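4-oxalocrotonate decarboxylase NahK from Pseudomonas putida catalyses the decarboxylation of (3E)-2-oxohex-3-enedioate (4-oxalocrotonate) to 2-oxopent-4-enoate and carbon dioxide. One contact in two of its structures: PDB 5D2H (chain A, 1.94 Å), residues Ile123-Glu128 and Val162-Tyr167, and PDB 5D2I (chain B, 1.78 Å), residues Ile109-Glu114 and Val148-Tyr153. Structure 2 is superposed on structure 1 by the backbone atoms of these residues (RMSD 0.11 Å); each is numbered along its deposited sequence.

Structure 1 (5D2H); sequences IHPKIE and VIDSRY. It carries 1 engineered substitution outside these segments. With MG (magnesium ion), chain C; AKG (2-oxoglutaric acid), chain D; EDO (1,2-ethanediol), chain E.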
loop_
_atom_site.group_PDB
_atom_site.type_symbol
_atom_site.label_atom_id
_atom_site.label_comp_id
_atom_site.label_asym_id
_atom_site.label_seq_id
_atom_site.Cartn_x
_atom_site.Cartn_y
_atom_site.Cartn_z
ATOM N N ILE A 123 1.166 -15.840 0.806
ATOM C CA ILE A 123 1.949 -16.575 -0.174
ATOM C C ILE A 123 3.458 -16.424 0.024
ATOM O O ILE A 123 4.157 -17.403 0.257
ATOM C CB ILE A 123 1.559 -16.146 -1.597
ATOM C CG1 ILE A 123 0.068 -16.433 -1.826
ATOM C CG2 ILE A 123 2.436 -16.852 -2.625
ATOM C CD1 ILE A 123 -0.468 -15.951 -3.139
ATOM N N HIS A 124 3.958 -15.199 -0.073
ATOM C CA HIS A 124 5.374 -14.934 0.167
ATOM C C HIS A 124 5.516 -13.519 0.693
ATOM O O HIS A 124 6.051 -12.630 0.009
ATOM C CB HIS A 124 6.211 -15.145 -1.096
ATOM C CG HIS A 124 5.495 -14.829 -2.375
ATOM N ND1 HIS A 124 5.791 -15.469 -3.563
ATOM C CD2 HIS A 124 4.519 -13.935 -2.663
ATOM C CE1 HIS A 124 5.022 -14.987 -4.525
ATOM N NE2 HIS A 124 4.237 -14.061 -4.004
ATOM N N PRO A 125 5.007 -13.297 1.910
ATOM C CA PRO A 125 4.800 -11.932 2.398
ATOM C C PRO A 125 6.090 -11.214 2.757
ATOM O O PRO A 125 7.095 -11.841 3.110
ATOM C CB PRO A 125 3.952 -12.140 3.656
ATOM C CG PRO A 125 4.331 -13.515 4.132
ATOM C CD PRO A 125 4.541 -14.311 2.876
ATOM N N LYS A 126 6.041 -9.887 2.672
ATOM C CA LYS A 126 7.124 -9.033 3.121
ATOM C C LYS A 126 6.492 -7.906 3.914
ATOM O O LYS A 126 5.334 -7.555 3.687
ATOM C CB LYS A 126 7.868 -8.433 1.937
ATOM C CG LYS A 126 8.440 -9.434 0.959
ATOM C CD LYS A 126 9.255 -8.713 -0.113
ATOM C CE LYS A 126 9.812 -9.700 -1.128
ATOM N NZ LYS A 126 10.714 -9.032 -2.098
ATOM N N ILE A 127 7.252 -7.333 4.839
ATOM C CA ILE A 127 6.759 -6.201 5.597
ATOM C C ILE A 127 7.515 -4.957 5.187
ATOM O O ILE A 127 8.672 -5.022 4.767
ATOM C CB ILE A 127 6.913 -6.413 7.103
ATOM C CG1 ILE A 127 8.397 -6.532 7.481
ATOM C CG2 ILE A 127 6.144 -7.646 7.527
ATOM C CD1 ILE A 127 8.659 -6.333 8.965
ATOM N N GLU A 128 6.842 -3.823 5.287
ATOM C CA GLU A 128 7.498 -2.546 5.089
ATOM C C GLU A 128 7.020 -1.558 6.145
ATOM O O GLU A 128 5.872 -1.628 6.604
ATOM C CB GLU A 128 7.260 -2.020 3.669
ATOM C CG GLU A 128 5.849 -2.171 3.177
ATOM C CD GLU A 128 5.690 -1.800 1.715
ATOM O OE1 GLU A 128 6.702 -1.540 1.025
ATOM O OE2 GLU A 128 4.537 -1.774 1.251
ATOM N N VAL A 162 2.012 -5.416 5.408
ATOM C CA VAL A 162 2.436 -6.703 4.908
ATOM C C VAL A 162 1.963 -6.754 3.471
ATOM O O VAL A 162 0.760 -6.673 3.186
ATOM C CB VAL A 162 1.879 -7.878 5.737
ATOM C CG1 VAL A 162 2.468 -9.204 5.234
ATOM C CG2 VAL A 162 2.220 -7.685 7.218
ATOM N N ILE A 163 2.913 -6.821 2.554
ATOM C CA ILE A 163 2.567 -6.912 1.152
ATOM C C ILE A 163 2.851 -8.326 0.700
ATOM O O ILE A 163 3.702 -9.003 1.258
ATOM C CB ILE A 163 3.332 -5.899 0.295
ATOM C CG1 ILE A 163 4.845 -6.097 0.459
ATOM C CG2 ILE A 163 2.872 -4.457 0.635
ATOM C CD1 ILE A 163 5.678 -5.205 -0.442
ATOM N N ASP A 164 2.109 -8.780 -0.295
ATOM C CA ASP A 164 2.207 -10.159 -0.707
ATOM C C ASP A 164 1.678 -10.203 -2.117
ATOM O O ASP A 164 0.474 -10.278 -2.342
ATOM C CB ASP A 164 1.376 -11.040 0.235
ATOM C CG ASP A 164 1.610 -12.526 0.016
ATOM O OD1 ASP A 164 2.715 -12.905 -0.421
ATOM O OD2 ASP A 164 0.685 -13.316 0.289
ATOM N N SER A 165 2.587 -10.106 -3.075
ATOM C CA SER A 165 2.204 -10.182 -4.464
ATOM C C SER A 165 1.610 -11.562 -4.699
ATOM O O SER A 165 2.187 -12.559 -4.282
ATOM C CB SER A 165 3.422 -9.993 -5.356
ATOM O OG SER A 165 3.032 -10.104 -6.706
ATOM N N ARG A 166 0.456 -11.618 -5.355
ATOM C CA ARG A 166 -0.137 -12.903 -5.704
ATOM C C ARG A 166 0.557 -13.532 -6.917
ATOM O O ARG A 166 0.195 -14.624 -7.352
ATOM C CB ARG A 166 -1.640 -12.747 -5.950
ATOM C CG ARG A 166 -2.471 -12.972 -4.698
ATOM C CD ARG A 166 -2.022 -12.071 -3.541
ATOM N NE ARG A 166 -2.282 -10.659 -3.844
ATOM C CZ ARG A 166 -2.497 -9.715 -2.931
ATOM N NH1 ARG A 166 -2.730 -8.456 -3.309
ATOM N NH2 ARG A 166 -2.477 -10.021 -1.640
ATOM N N TYR A 167 1.558 -12.847 -7.465
ATOM C CA TYR A 167 2.270 -13.389 -8.620
ATOM C C TYR A 167 3.470 -14.248 -8.253
ATOM O O TYR A 167 4.176 -13.987 -7.280
ATOM C CB TYR A 167 2.675 -12.289 -9.611
ATOM C CG TYR A 167 1.508 -11.439 -10.044
ATOM C CD1 TYR A 167 0.444 -11.999 -10.738
ATOM C CD2 TYR A 167 1.454 -10.091 -9.743
ATOM C CE1 TYR A 167 -0.633 -11.239 -11.129
ATOM C CE2 TYR A 167 0.372 -9.318 -10.127
ATOM C CZ TYR A 167 -0.667 -9.895 -10.815
ATOM O OH TYR A 167 -1.746 -9.140 -11.211
HETATM MG MG MG C . 3.310 -0.334 1.091
HETATM C C1 AKG D . 3.936 -1.236 -2.003
HETATM O O1 AKG D . 4.957 -0.519 -1.985
HETATM O O2 AKG D . 3.056 -1.135 -1.108
HETATM C C2 AKG D . 3.769 -2.250 -3.060
HETATM O O5 AKG D . 3.275 -3.320 -2.747
HETATM C C3 AKG D . 4.161 -2.095 -4.519
HETATM C C4 AKG D . 5.006 -0.872 -4.851
HETATM C C5 AKG D . 6.468 -1.019 -4.486
HETATM O O3 AKG D . 7.060 0.038 -4.179
HETATM O O4 AKG D . 7.040 -2.144 -4.505
HETATM C C1 EDO E . 5.665 -8.473 -2.173
HETATM O O1 EDO E . 6.319 -8.476 -3.447
HETATM C C2 EDO E . 5.943 -9.795 -1.459
HETATM O O2 EDO E . 5.499 -10.881 -2.284
HETATM O O HOH W 1 2.116 1.284 0.922
HETATM O O HOH W 2 4.904 0.698 0.199
#
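The carboxylate of Asp164 is gripped by two successive backbone amides: OD2 takes Ile123 N at 2.6 Å and OD1 takes His124 N at 2.6 Å, both on the syn side. With CG anti to the backbone N (chi1 -170°), Asp164 reaches across to the loop leading into strand 126-135, the antiparallel neighbour of strand 153-163 in the mixed sheet of the fumarylacetoacetate hydrolase-type domain. The His124 ring, nearly perpendicular to that carboxylate, donates from NE2 to Ser165 O at 2.6 Å. Further along, Lys126 and Ile163 form a hydrogen-bonded antiparallel pair. Glu128 places CG between its backbone N and carbonyl carbon (chi1 43°), and OE2 binds magnesium at 1.9 Å, beside 2-oxoglutarate O2 at 2.4 Å from the metal, with waters 1 and 2 also on the metal. Ile163 CG2 lies 3.2 Å from OE2 of Glu128. Glu130 and Glu161 complete the protein ligands.

Structure 2 (5D2I); sequences IHPKIE and VIDSRY. It carries 1 engineered substitution outside these segments. With CA (calcium ion), chain F; EDO (1,2-ethanediol), chain G.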
loop_
_atom_site.group_PDB
_atom_site.type_symbol
_atom_site.label_atom_id
_atom_site.label_comp_id
_atom_site.label_asym_id
_atom_site.label_seq_id
_atom_site.Cartn_x
_atom_site.Cartn_y
_atom_site.Cartn_z
ATOM N N ILE B 109 1.185 -15.817 0.905
ATOM C CA ILE B 109 1.913 -16.572 -0.113
ATOM C C ILE B 109 3.420 -16.466 0.099
ATOM O O ILE B 109 4.119 -17.465 0.283
ATOM C CB ILE B 109 1.554 -16.049 -1.514
ATOM C CG1 ILE B 109 0.051 -16.219 -1.744
ATOM C CG2 ILE B 109 2.353 -16.782 -2.598
ATOM C CD1 ILE B 109 -0.501 -15.363 -2.864
ATOM N N HIS B 110 3.919 -15.240 0.082
ATOM C CA HIS B 110 5.338 -14.996 0.289
ATOM C C HIS B 110 5.492 -13.570 0.776
ATOM O O HIS B 110 6.039 -12.713 0.074
ATOM C CB HIS B 110 6.122 -15.237 -0.999
ATOM C CG HIS B 110 5.427 -14.782 -2.245
ATOM N ND1 HIS B 110 5.703 -15.310 -3.487
ATOM C CD2 HIS B 110 4.472 -13.832 -2.453
ATOM C CE1 HIS B 110 4.956 -14.721 -4.401
ATOM N NE2 HIS B 110 4.199 -13.820 -3.799
ATOM N N PRO B 111 5.006 -13.309 1.988
ATOM C CA PRO B 111 4.820 -11.933 2.462
ATOM C C PRO B 111 6.118 -11.224 2.802
ATOM O O PRO B 111 7.126 -11.842 3.155
ATOM C CB PRO B 111 3.995 -12.119 3.738
ATOM C CG PRO B 111 4.395 -13.487 4.234
ATOM C CD PRO B 111 4.569 -14.307 2.982
ATOM N N LYS B 112 6.087 -9.908 2.671
ATOM C CA LYS B 112 7.152 -9.073 3.187
ATOM C C LYS B 112 6.518 -7.942 3.949
ATOM O O LYS B 112 5.341 -7.642 3.756
ATOM C CB LYS B 112 7.969 -8.499 2.043
ATOM C CG LYS B 112 8.611 -9.568 1.184
ATOM C CD LYS B 112 9.493 -8.935 0.128
ATOM C CE LYS B 112 10.064 -9.995 -0.799
ATOM N NZ LYS B 112 10.985 -9.397 -1.794
ATOM N N ILE B 113 7.291 -7.305 4.813
ATOM C CA ILE B 113 6.763 -6.157 5.527
ATOM C C ILE B 113 7.524 -4.905 5.134
ATOM O O ILE B 113 8.695 -4.959 4.737
ATOM C CB ILE B 113 6.800 -6.351 7.053
ATOM C CG1 ILE B 113 8.232 -6.594 7.534
ATOM C CG2 ILE B 113 5.909 -7.520 7.448
ATOM C CD1 ILE B 113 8.377 -6.534 9.056
ATOM N N GLU B 114 6.835 -3.778 5.239
ATOM C CA GLU B 114 7.414 -2.482 4.955
ATOM C C GLU B 114 6.970 -1.562 6.056
ATOM O O GLU B 114 5.794 -1.553 6.413
ATOM C CB GLU B 114 6.849 -1.938 3.643
ATOM C CG GLU B 114 7.083 -2.809 2.457
ATOM C CD GLU B 114 6.610 -2.158 1.191
ATOM O OE1 GLU B 114 5.395 -1.886 1.074
ATOM O OE2 GLU B 114 7.461 -1.901 0.329
ATOM N N VAL B 148 2.008 -5.471 5.375
ATOM C CA VAL B 148 2.441 -6.767 4.896
ATOM C C VAL B 148 2.019 -6.801 3.440
ATOM O O VAL B 148 0.830 -6.724 3.137
ATOM C CB VAL B 148 1.769 -7.905 5.630
ATOM C CG1 VAL B 148 2.340 -9.237 5.141
ATOM C CG2 VAL B 148 2.006 -7.755 7.124
ATOM N N ILE B 149 2.990 -6.864 2.538
ATOM C CA ILE B 149 2.669 -6.979 1.127
ATOM C C ILE B 149 2.880 -8.405 0.707
ATOM O O ILE B 149 3.726 -9.108 1.255
ATOM C CB ILE B 149 3.529 -6.068 0.256
ATOM C CG1 ILE B 149 5.003 -6.184 0.633
ATOM C CG2 ILE B 149 3.077 -4.621 0.407
ATOM C CD1 ILE B 149 5.897 -5.409 -0.308
ATOM N N ASP B 150 2.115 -8.832 -0.280
ATOM C CA ASP B 150 2.153 -10.222 -0.663
ATOM C C ASP B 150 1.636 -10.281 -2.073
ATOM O O ASP B 150 0.446 -10.471 -2.288
ATOM C CB ASP B 150 1.236 -11.030 0.243
ATOM C CG ASP B 150 1.506 -12.514 0.166
ATOM O OD1 ASP B 150 2.646 -12.899 -0.159
ATOM O OD2 ASP B 150 0.576 -13.316 0.421
ATOM N N SER B 151 2.537 -10.110 -3.032
ATOM C CA SER B 151 2.150 -10.179 -4.429
ATOM C C SER B 151 1.562 -11.539 -4.726
ATOM O O SER B 151 2.118 -12.568 -4.338
ATOM C CB SER B 151 3.352 -9.945 -5.332
ATOM O OG SER B 151 2.997 -10.182 -6.684
ATOM N N ARG B 152 0.437 -11.558 -5.427
ATOM C CA ARG B 152 -0.145 -12.832 -5.794
ATOM C C ARG B 152 0.568 -13.436 -6.996
ATOM O O ARG B 152 0.224 -14.520 -7.437
ATOM C CB ARG B 152 -1.649 -12.698 -6.042
ATOM C CG ARG B 152 -2.490 -13.030 -4.809
ATOM C CD ARG B 152 -2.128 -12.154 -3.614
ATOM N NE ARG B 152 -2.366 -10.743 -3.911
ATOM C CZ ARG B 152 -2.564 -9.803 -2.994
ATOM N NH1 ARG B 152 -2.773 -8.544 -3.368
ATOM N NH2 ARG B 152 -2.563 -10.118 -1.707
ATOM N N TYR B 153 1.576 -12.742 -7.523
ATOM C CA TYR B 153 2.304 -13.267 -8.670
ATOM C C TYR B 153 3.530 -14.045 -8.259
ATOM O O TYR B 153 4.192 -13.707 -7.274
ATOM C CB TYR B 153 2.686 -12.160 -9.634
ATOM C CG TYR B 153 1.495 -11.355 -10.044
ATOM C CD1 TYR B 153 0.424 -11.953 -10.700
ATOM C CD2 TYR B 153 1.423 -10.000 -9.762
ATOM C CE1 TYR B 153 -0.675 -11.213 -11.085
ATOM C CE2 TYR B 153 0.327 -9.259 -10.135
ATOM C CZ TYR B 153 -0.720 -9.865 -10.797
ATOM O OH TYR B 153 -1.813 -9.111 -11.171
HETATM CA CA CA F . 3.594 -0.518 0.872
HETATM C C1 EDO G . 5.718 -8.540 -1.999
HETATM O O1 EDO G . 5.920 -8.539 -3.415
HETATM C C2 EDO G . 5.952 -9.943 -1.452
HETATM O O2 EDO G . 5.266 -10.883 -2.296
HETATM O O HOH W 3 2.100 1.311 0.788
HETATM O O HOH W 4 5.011 0.828 -0.468
#
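Two neighbouring backbone amides hold the carboxylate of Asp150: Ile109 N gives its hydrogen to OD2 at 2.6 Å and His110 N to OD1 at 2.7 Å, both on the syn side. Asp150 extends to them with CG anti to the backbone N (chi1 -164°). The His110 ring, nearly perpendicular to that carboxylate, donates from NE2 to Ser151 O at 2.5 Å. Further along, Lys112 and Ile149 form a hydrogen-bonded antiparallel pair. Glu114 sets CG anti to its carbonyl carbon, beside the backbone N (chi1 -59°), and from there OE1 binds calcium at 2.3 Å; waters 3 and 4 are also on the metal. Ile149 CG2 lies 3.6 Å from OE1 of Glu114. Glu116 and Glu147 also bind the ion, and an acetate lies close to Glu114.

Comparison
Both structures share the same backbone within the error and the same grip on the aspartate: Asp164(A) and Asp150(B) accept from the amides of Ile123(A) and His124(A), or Ile109(B) and His110(B), while the histidine NE2 donates to the carbonyl of Ser165(A) or Ser151(B). The antiparallel pair Lys126(A) with Ile163(A), or Lys112(B) with Ile149(B), is also kept, and 1,2-ethanediol occupies the same place. The change is concentrated at the metal-binding glutamate. Glu128(A) has chi1 at 43° and Glu114(B) at -59°, so that the side chain takes a different course from CB and the CD atoms stand 1.1 Å apart after superposition. Each rotamer nevertheless delivers one carboxylate oxygen to the ion at this place, magnesium for Glu128(A) and calcium for Glu114(B). The turn may be an answer to the larger calcium ion, though two crystals differ in more than one thing. The contact with Ile163(A) or Ile149(B) persists, Glu128(A) OE2 lying 4.0 Å from Ile163(A) CD1 and Glu114(B) OE2 3.9 Å from Ile149(B) CD1. Waters 1 and 2 match waters 3 and 4. Where 2-oxoglutarate touches Glu128(A) and Ile163(A) and puts O2 in the magnesium shell, in structure 2 acetate takes this place, wholly or in part.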